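Local coordinates for mannan endo-1,4-beta-mannosidase (PDB 2WHK), which hydrolyses internal beta-1,4-mannosidic linkages at random in mannan, galactomannan and glucomannan, contributing to the breakdown of glucomannan, at residues H1-V6 against T16-L21. Residues are numbered along the deposited sequence; the frame is centred on the assembly and turned at random.
Sequences HTVSPV and TVMNWL. With ZN (zinc ion), chain G.
V3 and P5 lie against N19 and M18 where the extended N-terminal arm of this GH26 (beta/alpha)8 barrel, 1-6, packs on helix 12-22, which precedes the first barrel strand, 32-40. A zinc site anchors the start of the arm, one side-chain-to-backbone hydrogen bond fixes its middle, and apolar contacts follow at V3 and P5. N19 extends from the helix, its CG swung opposite the backbone N (chi1 -174°), which places the amide oxygen at the arm: V3 N donates to N19 OD1 at 2.7 Å, fairly straight at 159° and tilted a little from the carbonyl plane. The same oxygen sits 3.3 Å from T2 CA, while N19 CB rests near V3 O. The other half of the amide works through water, N19 ND2 donating to a water that in turn donates to H1 O, so the amide holds the arm directly by its oxygen and through water by its nitrogen. Replacing N19 with an alanine would probably leave V3 N without its acceptor and this water without its link to the helix. Further along, the P5 ring and the M18 side chain lie alongside each other and run opposite ways, P5 CG coming to 3.8 Å from M18 CB; A10 and K15 also touch the proline. The methionine then bends at chi2 (63°) and chi3, bringing CE to 4.3 Å from V3 CG1, a loose apolar contact. At the terminus the zinc ion ties the arm to H23, just past the helix, and to E336 at the C-terminus; these two and a water complete its coordination, and N19 O accepts a hydrogen bond from H23 ND1. H1 grips the metal three times, through its amino N, its carbonyl O and ring atom ND1, the last at 2.3 Å from the zinc.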
# COMPACT_ATOMS: atom_id res chain seq x y z
N HIS A 1 10.94 5.30 22.56
CA HIS A 1 11.68 5.93 21.43
C HIS A 1 10.70 6.56 20.46
O HIS A 1 9.48 6.36 20.57
CB HIS A 1 12.56 4.90 20.72
CG HIS A 1 11.79 3.94 19.85
ND1 HIS A 1 10.55 3.44 20.21
CD2 HIS A 1 12.09 3.39 18.66
CE1 HIS A 1 10.13 2.62 19.26
NE2 HIS A 1 11.04 2.57 18.31
N THR A 2 11.23 7.32 19.50
CA THR A 2 10.42 7.94 18.46
C THR A 2 10.77 7.37 17.08
O THR A 2 11.93 7.38 16.66
CB THR A 2 10.63 9.46 18.43
OG1 THR A 2 10.14 10.03 19.65
CG2 THR A 2 9.90 10.09 17.24
N VAL A 3 9.76 6.86 16.38
CA VAL A 3 9.94 6.43 15.00
C VAL A 3 9.49 7.55 14.08
O VAL A 3 8.33 7.95 14.13
CB VAL A 3 9.17 5.15 14.68
CG1 VAL A 3 9.26 4.81 13.19
CG2 VAL A 3 9.69 4.01 15.53
N SER A 4 10.41 8.05 13.27
CA SER A 4 10.13 9.16 12.36
C SER A 4 9.99 8.67 10.91
O SER A 4 10.69 7.75 10.49
CB SER A 4 11.26 10.18 12.43
OG SER A 4 10.89 11.39 11.81
N PRO A 5 9.09 9.31 10.14
CA PRO A 5 9.03 9.05 8.69
C PRO A 5 10.41 9.19 8.03
O PRO A 5 11.22 10.02 8.47
CB PRO A 5 8.09 10.14 8.18
CG PRO A 5 7.19 10.40 9.32
CD PRO A 5 8.04 10.26 10.55
N VAL A 6 10.69 8.40 7.01
CA VAL A 6 11.99 8.46 6.33
C VAL A 6 12.20 9.80 5.63
O VAL A 6 13.34 10.24 5.44
CB VAL A 6 12.20 7.28 5.33
CG1 VAL A 6 12.21 5.95 6.06
CG2 VAL A 6 11.13 7.31 4.24
N THR A 16 3.43 12.23 13.51
CA THR A 16 2.75 11.73 14.69
C THR A 16 2.05 10.40 14.42
O THR A 16 2.08 9.50 15.26
CB THR A 16 1.75 12.78 15.21
OG1 THR A 16 2.44 14.01 15.46
CG2 THR A 16 1.08 12.30 16.49
N VAL A 17 1.44 10.27 13.24
CA VAL A 17 0.77 9.04 12.84
C VAL A 17 1.78 7.90 12.65
O VAL A 17 1.55 6.79 13.11
CB VAL A 17 -0.08 9.24 11.57
CG1 VAL A 17 -0.52 7.89 10.97
CG2 VAL A 17 -1.31 10.10 11.90
N MET A 18 2.91 8.20 12.00
CA MET A 18 3.92 7.17 11.78
C MET A 18 4.46 6.63 13.11
O MET A 18 4.60 5.42 13.29
CB MET A 18 5.06 7.70 10.92
CG MET A 18 6.11 6.64 10.59
SD MET A 18 5.43 5.28 9.61
CE MET A 18 6.12 3.87 10.48
N ASN A 19 4.76 7.53 14.05
CA ASN A 19 5.24 7.09 15.36
C ASN A 19 4.21 6.25 16.09
O ASN A 19 4.54 5.21 16.69
CB ASN A 19 5.62 8.30 16.21
CG ASN A 19 6.24 7.90 17.51
OD1 ASN A 19 7.30 7.27 17.52
ND2 ASN A 19 5.60 8.25 18.62
N TRP A 20 2.96 6.69 16.04
CA TRP A 20 1.84 6.00 16.65
C TRP A 20 1.69 4.59 16.07
O TRP A 20 1.52 3.62 16.82
CB TRP A 20 0.60 6.87 16.43
CG TRP A 20 -0.69 6.37 16.96
CD1 TRP A 20 -1.20 6.58 18.21
CD2 TRP A 20 -1.68 5.64 16.24
NE1 TRP A 20 -2.44 6.01 18.32
CE2 TRP A 20 -2.76 5.41 17.13
CE3 TRP A 20 -1.77 5.15 14.93
CZ2 TRP A 20 -3.90 4.73 16.75
CZ3 TRP A 20 -2.90 4.47 14.56
CH2 TRP A 20 -3.95 4.25 15.47
N LEU A 21 1.76 4.47 14.75
CA LEU A 21 1.67 3.17 14.08
C LEU A 21 2.75 2.21 14.59
O LEU A 21 2.47 1.06 14.90
CB LEU A 21 1.77 3.31 12.56
CG LEU A 21 0.58 3.88 11.81
CD1 LEU A 21 0.98 4.20 10.37
CD2 LEU A 21 -0.63 2.93 11.84
ZN ZN G . 9.08 4.38 21.76
O HOH W 1 7.16 7.98 20.91
O HOH W 2 8.93 2.39 22.81